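Local atomic coordinates of putative branched-chain amino acid ABC transporter (Rhodospirillum rubrum ATCC 11170, PDB entry 3HUT), a protein that probably captures a branched-chain amino acid or similar small solute outside the membrane and hands it to an ABC transporter for import. Residues A28-D33 against V261-A266; T83-A88 against Q99-A104; T140-I145 against Q157-A162; T149-S154 against Y224-L229; V286-A291 against D307-T312. One frame throughout, in Å; residues are numbered along the deposited sequence.

Interaction 1: A28-D33 against V261-A266; sequences ARLQLD and VEFVSA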
# COMPACT_ATOMS: atom_id res chain seq x y z
N ALA A 28 7.09 -1.70 14.07
CA ALA A 28 8.48 -2.15 14.03
C ALA A 28 8.84 -2.94 15.29
O ALA A 28 9.42 -4.03 15.22
CB ALA A 28 9.42 -0.96 13.90
N ARG A 29 8.48 -2.38 16.44
CA ARG A 29 8.75 -3.01 17.72
C ARG A 29 8.17 -4.42 17.81
O ARG A 29 8.84 -5.34 18.26
CB ARG A 29 8.18 -2.12 18.84
CG ARG A 29 7.98 -2.79 20.19
CD ARG A 29 9.28 -3.05 20.92
NE ARG A 29 9.04 -3.39 22.32
CZ ARG A 29 9.98 -3.73 23.20
NH1 ARG A 29 11.25 -3.77 22.82
NH2 ARG A 29 9.66 -4.02 24.45
N LEU A 30 6.93 -4.58 17.39
CA LEU A 30 6.27 -5.88 17.44
C LEU A 30 7.01 -6.91 16.59
O LEU A 30 7.30 -8.02 17.05
CB LEU A 30 4.83 -5.75 16.94
CG LEU A 30 3.85 -6.88 17.27
CD1 LEU A 30 3.73 -7.04 18.77
CD2 LEU A 30 2.49 -6.56 16.67
N GLN A 31 7.32 -6.55 15.35
CA GLN A 31 8.02 -7.43 14.43
C GLN A 31 9.43 -7.78 14.92
O GLN A 31 9.83 -8.95 14.96
CB GLN A 31 8.11 -6.76 13.05
CG GLN A 31 8.56 -7.66 11.91
CD GLN A 31 7.54 -8.72 11.54
OE1 GLN A 31 7.50 -9.81 12.13
NE2 GLN A 31 6.69 -8.41 10.55
N LEU A 32 10.19 -6.75 15.30
CA LEU A 32 11.56 -6.96 15.77
C LEU A 32 11.59 -7.86 17.00
O LEU A 32 12.37 -8.81 17.06
CB LEU A 32 12.21 -5.61 16.11
CG LEU A 32 13.69 -5.68 16.48
CD1 LEU A 32 14.49 -6.14 15.26
CD2 LEU A 32 14.16 -4.32 16.95
N ASP A 33 10.73 -7.58 17.97
CA ASP A 33 10.70 -8.39 19.17
C ASP A 33 10.42 -9.85 18.83
O ASP A 33 11.07 -10.75 19.37
CB ASP A 33 9.66 -7.86 20.16
CG ASP A 33 10.12 -6.59 20.85
OD1 ASP A 33 11.30 -6.20 20.69
OD2 ASP A 33 9.31 -5.97 21.57
N VAL A 261 -4.99 -11.64 11.21
CA VAL A 261 -5.60 -11.36 12.52
C VAL A 261 -4.63 -11.48 13.68
O VAL A 261 -4.80 -10.81 14.70
CB VAL A 261 -6.82 -12.28 12.80
CG1 VAL A 261 -7.44 -11.94 14.15
CG2 VAL A 261 -7.83 -12.16 11.68
N GLU A 262 -3.61 -12.33 13.54
CA GLU A 262 -2.63 -12.48 14.61
C GLU A 262 -1.91 -11.15 14.81
O GLU A 262 -1.60 -10.77 15.94
CB GLU A 262 -1.62 -13.57 14.26
CG GLU A 262 -0.65 -13.89 15.38
CD GLU A 262 -1.36 -14.34 16.65
OE1 GLU A 262 -2.60 -14.51 16.62
OE2 GLU A 262 -0.67 -14.54 17.68
N PHE A 263 -1.64 -10.46 13.71
CA PHE A 263 -1.00 -9.15 13.78
C PHE A 263 -2.01 -8.16 14.34
O PHE A 263 -1.71 -7.37 15.24
CB PHE A 263 -0.56 -8.69 12.39
CG PHE A 263 -0.33 -7.20 12.30
CD1 PHE A 263 0.72 -6.60 12.99
CD2 PHE A 263 -1.17 -6.40 11.52
CE1 PHE A 263 0.93 -5.22 12.91
CE2 PHE A 263 -0.97 -5.02 11.44
CZ PHE A 263 0.09 -4.43 12.13
N VAL A 264 -3.22 -8.19 13.79
CA VAL A 264 -4.28 -7.28 14.22
C VAL A 264 -4.52 -7.43 15.72
O VAL A 264 -4.60 -6.44 16.45
CB VAL A 264 -5.59 -7.54 13.45
CG1 VAL A 264 -6.70 -6.64 13.97
CG2 VAL A 264 -5.37 -7.28 11.97
N SER A 265 -4.62 -8.68 16.18
CA SER A 265 -4.84 -8.99 17.59
C SER A 265 -3.68 -8.53 18.47
O SER A 265 -3.88 -7.85 19.49
CB SER A 265 -5.06 -10.49 17.77
OG SER A 265 -5.20 -10.84 19.14
N ALA A 266 -2.47 -8.91 18.08
CA ALA A 266 -1.27 -8.53 18.84
C ALA A 266 -1.14 -7.02 18.95
O ALA A 266 -0.82 -6.50 20.02
CB ALA A 266 -0.03 -9.10 18.16

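Interaction 2: T83-A88 against Q99-A104; sequences TVSMAA and QLSPTA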
# COMPACT_ATOMS: atom_id res chain seq x y z
N THR A 83 8.74 11.80 -1.43
CA THR A 83 9.71 12.89 -1.58
C THR A 83 10.92 12.75 -0.66
O THR A 83 12.06 12.89 -1.10
CB THR A 83 9.06 14.26 -1.30
OG1 THR A 83 8.03 14.51 -2.25
CG2 THR A 83 10.10 15.37 -1.40
N VAL A 84 10.67 12.48 0.62
CA VAL A 84 11.76 12.35 1.57
C VAL A 84 12.51 11.04 1.34
O VAL A 84 13.73 10.99 1.46
CB VAL A 84 11.23 12.42 3.02
CG1 VAL A 84 12.35 12.20 4.01
CG2 VAL A 84 10.60 13.79 3.25
N SER A 85 11.78 9.98 1.00
CA SER A 85 12.43 8.70 0.75
C SER A 85 13.38 8.82 -0.42
O SER A 85 14.46 8.23 -0.42
CB SER A 85 11.38 7.62 0.47
OG SER A 85 10.58 7.39 1.61
N MSE A 86 12.99 9.59 -1.42
CA MSE A 86 13.83 9.78 -2.60
C MSE A 86 15.05 10.65 -2.30
O MSE A 86 16.14 10.37 -2.78
CB MSE A 86 13.00 10.38 -3.73
CG MSE A 86 11.91 9.43 -4.22
SE MSE A 86 10.75 10.18 -5.56
CE MSE A 86 11.97 10.22 -7.05
N ALA A 87 14.85 11.70 -1.51
CA ALA A 87 15.95 12.58 -1.14
C ALA A 87 17.06 11.75 -0.48
O ALA A 87 18.23 11.87 -0.84
CB ALA A 87 15.46 13.65 -0.17
N ALA A 88 16.68 10.91 0.47
CA ALA A 88 17.66 10.07 1.15
C ALA A 88 18.09 8.95 0.20
O ALA A 88 19.25 8.53 0.20
CB ALA A 88 17.05 9.48 2.42
N GLN A 99 17.80 0.25 0.82
CA GLN A 99 16.74 1.01 1.49
C GLN A 99 15.36 0.40 1.24
O GLN A 99 15.00 0.10 0.11
CB GLN A 99 16.75 2.47 0.99
CG GLN A 99 15.50 3.29 1.36
CD GLN A 99 15.47 4.68 0.72
OE1 GLN A 99 16.06 4.91 -0.33
NE2 GLN A 99 14.76 5.60 1.35
N LEU A 100 14.59 0.21 2.31
CA LEU A 100 13.25 -0.33 2.16
C LEU A 100 12.24 0.63 2.77
O LEU A 100 12.15 0.76 3.99
CB LEU A 100 13.13 -1.71 2.84
CG LEU A 100 11.71 -2.32 2.88
CD1 LEU A 100 11.12 -2.34 1.49
CD2 LEU A 100 11.75 -3.72 3.46
N SER A 101 11.49 1.33 1.92
CA SER A 101 10.48 2.26 2.40
C SER A 101 9.15 1.52 2.53
O SER A 101 8.70 0.85 1.60
CB SER A 101 10.29 3.42 1.43
OG SER A 101 9.17 4.19 1.83
N PRO A 102 8.51 1.63 3.69
CA PRO A 102 7.24 0.92 3.81
C PRO A 102 6.10 1.53 3.00
O PRO A 102 5.19 0.83 2.58
CB PRO A 102 6.97 0.92 5.31
CG PRO A 102 7.65 2.17 5.78
CD PRO A 102 8.93 2.20 4.99
N THR A 103 6.18 2.84 2.75
CA THR A 103 5.09 3.52 2.06
C THR A 103 5.40 4.43 0.86
O THR A 103 4.49 5.01 0.29
CB THR A 103 4.30 4.34 3.09
OG1 THR A 103 5.20 5.18 3.81
CG2 THR A 103 3.60 3.42 4.07
N ALA A 104 6.67 4.57 0.47
CA ALA A 104 6.99 5.41 -0.69
C ALA A 104 6.40 4.73 -1.94
O ALA A 104 7.01 3.83 -2.50
CB ALA A 104 8.49 5.59 -0.82

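Interaction 3: T140-I145 against Q157-A162; sequences TSVAVI and QAFRKA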
# COMPACT_ATOMS: atom_id res chain seq x y z
N THR A 140 -18.06 -6.95 -19.91
CA THR A 140 -17.42 -6.60 -21.17
C THR A 140 -17.58 -5.12 -21.49
O THR A 140 -16.96 -4.62 -22.42
CB THR A 140 -17.99 -7.43 -22.33
OG1 THR A 140 -19.41 -7.32 -22.34
CG2 THR A 140 -17.59 -8.88 -22.18
N SER A 141 -18.42 -4.42 -20.72
CA SER A 141 -18.62 -2.99 -20.92
C SER A 141 -18.77 -2.35 -19.55
O SER A 141 -19.57 -2.80 -18.73
CB SER A 141 -19.87 -2.70 -21.75
OG SER A 141 -21.04 -2.85 -20.97
N VAL A 142 -18.00 -1.30 -19.29
CA VAL A 142 -18.06 -0.65 -18.00
C VAL A 142 -17.99 0.87 -18.10
O VAL A 142 -17.59 1.43 -19.12
CB VAL A 142 -16.90 -1.14 -17.10
CG1 VAL A 142 -15.57 -0.67 -17.69
CG2 VAL A 142 -17.07 -0.65 -15.66
N ALA A 143 -18.38 1.53 -17.01
CA ALA A 143 -18.33 2.97 -16.92
C ALA A 143 -17.21 3.23 -15.92
O ALA A 143 -17.16 2.59 -14.87
CB ALA A 143 -19.65 3.52 -16.39
N VAL A 144 -16.30 4.14 -16.25
CA VAL A 144 -15.22 4.45 -15.34
C VAL A 144 -15.37 5.88 -14.85
O VAL A 144 -15.46 6.81 -15.65
CB VAL A 144 -13.84 4.32 -16.00
CG1 VAL A 144 -12.75 4.72 -15.01
CG2 VAL A 144 -13.62 2.88 -16.49
N ILE A 145 -15.42 6.05 -13.53
CA ILE A 145 -15.54 7.37 -12.94
C ILE A 145 -14.32 7.52 -12.04
O ILE A 145 -14.12 6.72 -11.13
CB ILE A 145 -16.81 7.50 -12.08
CG1 ILE A 145 -18.03 7.11 -12.90
CG2 ILE A 145 -16.95 8.93 -11.57
CD1 ILE A 145 -19.33 7.22 -12.13
N GLN A 157 -6.30 5.03 -15.71
CA GLN A 157 -5.68 4.80 -17.01
C GLN A 157 -5.21 3.35 -17.11
O GLN A 157 -5.42 2.69 -18.12
CB GLN A 157 -4.51 5.77 -17.21
CG GLN A 157 -3.69 5.58 -18.48
CD GLN A 157 -4.52 5.65 -19.75
OE1 GLN A 157 -5.48 6.42 -19.84
NE2 GLN A 157 -4.15 4.85 -20.74
N ALA A 158 -4.58 2.86 -16.05
CA ALA A 158 -4.10 1.48 -16.03
C ALA A 158 -5.27 0.50 -16.09
O ALA A 158 -5.19 -0.55 -16.74
CB ALA A 158 -3.27 1.24 -14.77
N PHE A 159 -6.37 0.86 -15.42
CA PHE A 159 -7.56 0.02 -15.43
C PHE A 159 -8.15 -0.04 -16.84
O PHE A 159 -8.41 -1.12 -17.36
CB PHE A 159 -8.64 0.56 -14.48
CG PHE A 159 -9.97 -0.13 -14.62
CD1 PHE A 159 -10.24 -1.31 -13.92
CD2 PHE A 159 -10.94 0.36 -15.50
CE1 PHE A 159 -11.45 -1.98 -14.09
CE2 PHE A 159 -12.16 -0.31 -15.68
CZ PHE A 159 -12.41 -1.48 -14.98
N ARG A 160 -8.37 1.13 -17.44
CA ARG A 160 -8.94 1.17 -18.78
C ARG A 160 -8.09 0.38 -19.77
O ARG A 160 -8.60 -0.44 -20.54
CB ARG A 160 -9.10 2.62 -19.26
CG ARG A 160 -10.15 3.42 -18.49
CD ARG A 160 -10.44 4.76 -19.17
NE ARG A 160 -9.24 5.58 -19.23
CZ ARG A 160 -8.94 6.53 -18.34
NH1 ARG A 160 -9.76 6.79 -17.34
NH2 ARG A 160 -7.79 7.19 -18.46
N LYS A 161 -6.78 0.59 -19.74
CA LYS A 161 -5.87 -0.11 -20.64
C LYS A 161 -5.97 -1.62 -20.46
O LYS A 161 -6.04 -2.37 -21.44
CB LYS A 161 -4.43 0.35 -20.41
CG LYS A 161 -3.45 -0.16 -21.45
CD LYS A 161 -2.05 0.39 -21.21
CE LYS A 161 -1.09 -0.08 -22.29
NZ LYS A 161 0.28 0.47 -22.10
N ALA A 162 -5.97 -2.08 -19.21
CA ALA A 162 -6.05 -3.51 -18.92
C ALA A 162 -7.38 -4.11 -19.35
O ALA A 162 -7.43 -5.24 -19.86
CB ALA A 162 -5.84 -3.75 -17.43

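Interaction 4: T149-S154 against Y224-L229; sequences TDWGLS and YGSSAL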
# COMPACT_ATOMS: atom_id res chain seq x y z
N THR A 149 -6.92 13.18 -9.13
CA THR A 149 -5.71 13.20 -8.32
C THR A 149 -4.70 12.36 -9.09
O THR A 149 -5.07 11.67 -10.03
CB THR A 149 -5.95 12.57 -6.94
OG1 THR A 149 -6.40 11.22 -7.11
CG2 THR A 149 -7.01 13.35 -6.18
N ASP A 150 -3.43 12.40 -8.69
CA ASP A 150 -2.42 11.62 -9.40
C ASP A 150 -2.71 10.12 -9.35
O ASP A 150 -2.62 9.43 -10.36
CB ASP A 150 -1.01 11.92 -8.87
CG ASP A 150 -0.88 11.72 -7.36
OD1 ASP A 150 -1.88 11.36 -6.70
OD2 ASP A 150 0.24 11.94 -6.84
N TRP A 151 -3.08 9.62 -8.17
CA TRP A 151 -3.38 8.19 -8.04
C TRP A 151 -4.67 7.83 -8.77
O TRP A 151 -4.81 6.73 -9.29
CB TRP A 151 -3.48 7.79 -6.56
CG TRP A 151 -4.58 8.48 -5.79
CD1 TRP A 151 -4.49 9.67 -5.13
CD2 TRP A 151 -5.93 8.02 -5.63
NE1 TRP A 151 -5.71 9.99 -4.57
CE2 TRP A 151 -6.61 8.99 -4.86
CE3 TRP A 151 -6.63 6.89 -6.06
CZ2 TRP A 151 -7.96 8.86 -4.51
CZ3 TRP A 151 -7.98 6.76 -5.71
CH2 TRP A 151 -8.62 7.75 -4.94
N GLY A 152 -5.61 8.77 -8.80
CA GLY A 152 -6.87 8.52 -9.49
C GLY A 152 -6.67 8.37 -10.99
O GLY A 152 -7.20 7.45 -11.60
N LEU A 153 -5.90 9.28 -11.58
CA LEU A 153 -5.65 9.23 -13.01
C LEU A 153 -4.78 8.05 -13.43
O LEU A 153 -5.07 7.38 -14.42
CB LEU A 153 -4.99 10.54 -13.48
CG LEU A 153 -5.86 11.80 -13.40
CD1 LEU A 153 -5.03 13.03 -13.76
CD2 LEU A 153 -7.04 11.66 -14.35
N SER A 154 -3.72 7.78 -12.67
CA SER A 154 -2.83 6.68 -12.99
C SER A 154 -3.54 5.33 -12.87
O SER A 154 -3.36 4.46 -13.73
CB SER A 154 -1.61 6.69 -12.07
OG SER A 154 -1.98 6.45 -10.73
N TYR A 224 -17.71 -1.59 -8.59
CA TYR A 224 -16.40 -2.05 -8.14
C TYR A 224 -15.62 -0.76 -7.93
O TYR A 224 -15.90 0.25 -8.57
CB TYR A 224 -15.71 -2.89 -9.22
CG TYR A 224 -16.29 -4.27 -9.43
CD1 TYR A 224 -15.57 -5.41 -9.06
CD2 TYR A 224 -17.54 -4.43 -10.01
CE1 TYR A 224 -16.09 -6.68 -9.28
CE2 TYR A 224 -18.07 -5.71 -10.23
CZ TYR A 224 -17.33 -6.83 -9.87
OH TYR A 224 -17.84 -8.09 -10.10
N GLY A 225 -14.63 -0.78 -7.04
CA GLY A 225 -13.88 0.44 -6.83
C GLY A 225 -12.50 0.29 -6.23
O GLY A 225 -12.07 -0.80 -5.85
N SER A 226 -11.82 1.42 -6.16
CA SER A 226 -10.47 1.52 -5.63
C SER A 226 -10.39 1.16 -4.15
O SER A 226 -11.38 1.22 -3.42
CB SER A 226 -9.96 2.95 -5.82
OG SER A 226 -8.78 3.19 -5.08
N SER A 227 -9.18 0.78 -3.73
CA SER A 227 -8.92 0.46 -2.33
C SER A 227 -9.12 1.73 -1.50
O SER A 227 -9.22 1.68 -0.27
CB SER A 227 -7.48 -0.03 -2.16
OG SER A 227 -6.57 0.90 -2.74
N ALA A 228 -9.16 2.88 -2.17
CA ALA A 228 -9.36 4.15 -1.48
C ALA A 228 -10.76 4.22 -0.86
O ALA A 228 -11.05 5.11 -0.06
CB ALA A 228 -9.16 5.32 -2.45
N LEU A 229 -11.62 3.28 -1.24
CA LEU A 229 -12.98 3.23 -0.70
C LEU A 229 -12.98 2.47 0.62
O LEU A 229 -13.96 2.53 1.37
CB LEU A 229 -13.92 2.50 -1.67
CG LEU A 229 -14.12 3.06 -3.08
CD1 LEU A 229 -15.09 2.17 -3.86
CD2 LEU A 229 -14.66 4.46 -2.99

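Interaction 5: V286-A291 against D307-T312; sequences VGIMLA and DALAAT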
# COMPACT_ATOMS: atom_id res chain seq x y z
N VAL A 286 9.42 -4.09 7.96
CA VAL A 286 10.40 -4.59 8.92
C VAL A 286 10.58 -6.10 8.75
O VAL A 286 11.71 -6.60 8.74
CB VAL A 286 9.97 -4.27 10.37
CG1 VAL A 286 10.90 -4.95 11.35
CG2 VAL A 286 9.98 -2.76 10.60
N GLY A 287 9.47 -6.82 8.63
CA GLY A 287 9.55 -8.26 8.46
C GLY A 287 10.27 -8.67 7.18
O GLY A 287 11.04 -9.63 7.18
N ILE A 288 10.02 -7.95 6.10
CA ILE A 288 10.68 -8.25 4.83
C ILE A 288 12.18 -8.05 4.98
O ILE A 288 12.98 -8.87 4.52
CB ILE A 288 10.15 -7.33 3.70
CG1 ILE A 288 8.71 -7.73 3.35
CG2 ILE A 288 11.05 -7.43 2.45
CD1 ILE A 288 8.02 -6.82 2.34
N MSE A 289 12.56 -6.95 5.64
CA MSE A 289 13.97 -6.64 5.87
C MSE A 289 14.65 -7.70 6.73
O MSE A 289 15.71 -8.21 6.37
CB MSE A 289 14.09 -5.27 6.55
CG MSE A 289 15.51 -4.82 6.84
SE MSE A 289 16.56 -4.48 5.24
CE MSE A 289 15.97 -2.66 4.89
N LEU A 290 14.02 -8.04 7.85
CA LEU A 290 14.58 -9.04 8.76
C LEU A 290 14.74 -10.41 8.10
O LEU A 290 15.74 -11.09 8.30
CB LEU A 290 13.71 -9.14 10.02
CG LEU A 290 13.74 -7.90 10.92
CD1 LEU A 290 12.72 -8.05 12.05
CD2 LEU A 290 15.15 -7.73 11.49
N ALA A 291 13.75 -10.81 7.31
CA ALA A 291 13.84 -12.10 6.64
C ALA A 291 15.05 -12.08 5.70
O ALA A 291 15.78 -13.06 5.60
CB ALA A 291 12.56 -12.39 5.86
N ASP A 307 20.97 -7.88 -2.31
CA ASP A 307 20.60 -9.03 -3.12
C ASP A 307 19.47 -9.82 -2.47
O ASP A 307 18.51 -10.20 -3.13
CB ASP A 307 21.80 -9.98 -3.34
CG ASP A 307 22.80 -9.44 -4.34
OD1 ASP A 307 22.37 -8.81 -5.34
OD2 ASP A 307 24.01 -9.66 -4.14
N ALA A 308 19.59 -10.06 -1.17
CA ALA A 308 18.57 -10.81 -0.44
C ALA A 308 17.22 -10.10 -0.46
O ALA A 308 16.17 -10.74 -0.60
CB ALA A 308 19.01 -11.05 1.00
N LEU A 309 17.24 -8.78 -0.29
CA LEU A 309 16.01 -7.99 -0.32
C LEU A 309 15.34 -8.16 -1.68
O LEU A 309 14.14 -8.39 -1.77
CB LEU A 309 16.30 -6.51 -0.08
CG LEU A 309 16.28 -6.00 1.35
CD1 LEU A 309 16.83 -4.58 1.39
CD2 LEU A 309 14.85 -6.03 1.89
N ALA A 310 16.15 -8.04 -2.73
CA ALA A 310 15.67 -8.17 -4.10
C ALA A 310 15.09 -9.57 -4.36
O ALA A 310 14.28 -9.75 -5.27
CB ALA A 310 16.80 -7.89 -5.07
N ALA A 311 15.52 -10.55 -3.56
CA ALA A 311 15.05 -11.93 -3.71
C ALA A 311 13.63 -12.16 -3.16
O ALA A 311 13.04 -13.22 -3.39
CB ALA A 311 16.03 -12.88 -3.03
N THR A 312 13.10 -11.18 -2.44
CA THR A 312 11.75 -11.28 -1.88
C THR A 312 10.80 -11.68 -3.01
O THR A 312 10.64 -10.94 -3.98
CB THR A 312 11.29 -9.94 -1.28
OG1 THR A 312 12.24 -9.52 -0.29
CG2 THR A 312 9.93 -10.08 -0.63
O HOH W 1 12.51 -10.58 2.32

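Interaction 1: A28-D33 against V261-A266
Between helices 18-37 and 258-271 the contact runs through Leu30, a single leucine that meets Phe263 and Ala266. Ahead of it along 28-33, Ala28 packs instead on Tyr50 and on Val286 of helix 277-296. Leu30 points toward helix 258-271; with its CG anti to the backbone N (chi1 -163°), CD2 is the atom that does the touching. This methyl sits 3.9 Å from CB of Ala266 and 4.1 Å from CD1 of Phe263, approaching the phenyl ring obliquely. Phe263 itself stacks on Tyr283, a residue that also touches Leu30, and the leucine therefore packs where two helices supply aromatic surface. Next, Gln31 gives its NE2 to the carbonyl oxygen of Tyr283, tying helix 18-37 to helix 277-296 by a polar bond. The two segments share no hydrogen bond or salt bridge across the contact, and 116 Å² is buried in all. The chemistry thus implies a modest, purely apolar join: one methyl touching both an aromatic ring and an alanine, with no directional bond to fix the register.

Interaction 2: T83-A88 against Q99-A104
The carboxamide of Gln99 is the flat group here, and it works through its edge: NE2 donates to the backbone carbonyl oxygen of Ser85 at 3.2 Å. The N-H points well at its target (163°), and the oxygen lies only 9° out of the amide plane. Seen from the carbonyl, the donor comes from the side, with a C=O...N angle of 119°, and somewhat tilted from the carbonyl plane. The chain of Gln99 is extended beyond CG, which carries the amide from the strand to the helix. Its other end, OE1, accepts from NE2 of Gln116, so both ends of the amide are held and its rotation is fixed. A leucine in place of Gln99 would probably leave Ser85 O and Gln116 NE2 each without this polar mate in a buried setting. Farther along the chain, CB of Ala104 packs on Ser85, 3.8 Å from its CB. The hydroxyl of Ser85 turns back to the carbonyls of Ser81 and Gly78. Ser101 OG accepts from Ala104 N at 2.9 Å, forming an ST motif that bends the chain as it leaves the strand, and it is also bonded to Asp79 O. The contact thus lies inside the beta-alpha-beta unit of strand 73-78, helix 82-95 and strand 99-101. Helix 57-69 lies alongside at Val84, Ala87 and Ala88, while helix 277-296 packs on Leu100, Pro102 and Thr103 of the strand and the loop beyond it.

Interaction 3: T140-I145 against Q157-A162
Two side-chain torsions bring the phenyl ring of Phe159 together with the strand residues Val142 and Val144. In Val142 chi1 is 66°, with CG1 in the crowded position between the backbone N and the carbonyl carbon, from which it meets the ring. Phe159 swings its ring toward the strand with CG anti to N (chi1 170°). Both valines converge on one corner of the phenyl ring. CE2 of Phe159 lies 3.6 Å from CG2 of Val144, which comes in obliquely, and 4.0 Å from CG1 of Val142, which sits at the ring edge near its plane. The aliphatic part of Arg160 adds to the apolar surface, its CG being 4.0 Å from Val144 CG2. Farther out, the guanidinium edge comes up to CG1 of Val144. NH2 of Arg160 donates to OE1 of Gln157 at 2.8 Å, one turn back on the same helix, and NH1 makes a weak bond to Asn173, so the charged end is met by polar groups. The strand and helix segments run nearly antiparallel (166°) with axes 10.2 Å apart, as expected within the beta-alpha-beta unit of strand 141-147, helix 150-165 and strand 169-176. Beyond the two segments, Ala131 and Met134 of helix 126-136 touch the ring, and Tyr199 of strand 197-201 stacks with it.

Interaction 4: T149-S154 against Y224-L229
An N-capped helix start faces what looks like an ST turn: Trp151, in the first turn of helix 150-165, reaches the turn made by Ser226 and Ala228 just beyond strand 223-225. Both lie at the carboxyl edge of the second lobe's sheet, the edge that in this family of binding proteins borders the ligand cleft. The far end of the six-membered ring does the touching. CH2 of Trp151 meets CB of Ala228 at 3.5 Å, and CZ3 of Trp151 lies 3.7 Å from OG of Ser226; both partners approach the indole obliquely. The ring arrives there because CG sits between the backbone N and the carbonyl carbon (chi1 62°), folding the indole across the helix start. Thr149 caps that start, its OG1 accepting from Gly152 N at 3.1 Å (144°). The hydroxyl of Ser226 has its main polar partner elsewhere, in OE2 of Glu126, whose OE1 takes the backbone N of Ser227. A further bond, from Ala228 N to Ser226 OG, closes the ST turn, though its geometry is less sure because that nitrogen is crowded in the model. Pro123 packs on the tryptophan, and Ala203 on Ala228. Strand 223-225 runs parallel to its neighbours 197-201 and 246-249, and the contact therefore links the start of one helix of the lobe to the end of a strand deeper in the sheet.

Interaction 5: V286-A291 against D307-T312
Apolar contacts come first, with Leu309 between Ile288 and Met289. Its CD2 lies 4.1 Å from CG2 of Ile288, the two side chains crossing at about a right angle, and its CD1 lies 3.9 Å from the selenium of Met289, a selenomethionine in this crystal. Although the CB of Met289 points away from the other helix, bends at chi2 (66°) and chi3 (83°) curl the chain round until SE reaches the leucine. Substituting alanine for Leu309 would take away both methyls and is likely to open a gap beside Ile288 CG2, leaving the selenium end of Met289 freer to move. CG2 of Ile288 is also pressed against a polar atom, Thr312 OG1, at 3.6 Å. The polar contacts gather on that hydroxyl. Thr312 OG1 donates to the carbonyl oxygen of Leu309 at 2.7 Å, and this oxygen also accepts from Thr312 N, so two donors of one residue grip it. With its proton spent there, the hydroxyl accepts from a water at 2.8 Å, and the same water donates to Ile288 O, also at 2.8 Å. Both water protons are thereby used, and the bridge joins the two segments where no direct hydrogen bond does. Helix 277-296 in turn packs on Leu7 and Tyr9 of strand 5-11, an arrangement characteristic of the layered alpha/beta lobe of periplasmic binding proteins, in which helices flank a parallel sheet.

The five contacts divide between the two lobes. Interactions 1, 2 and 5 lie in the lobe of the five-stranded parallel sheet, interaction 2 using its strand 99-101, and meet through helix 277-296: interaction 5 touches interaction 1 at Gln31 and Val286, and interaction 2 at Leu100 and Met289. Their centres lie 16 to 23 Å apart. Interactions 3 and 4 belong to the other sheet, share helix 150-165, and have centres 12 Å apart; their segments alternate. Interaction 1 encloses 2, 3 and 4 along the chain, and interaction 5 follows. The chain passes to the second lobe, returns for helices 258-271 to 302-310, and crosses again to end in the second sheet, as in related two-lobed proteins.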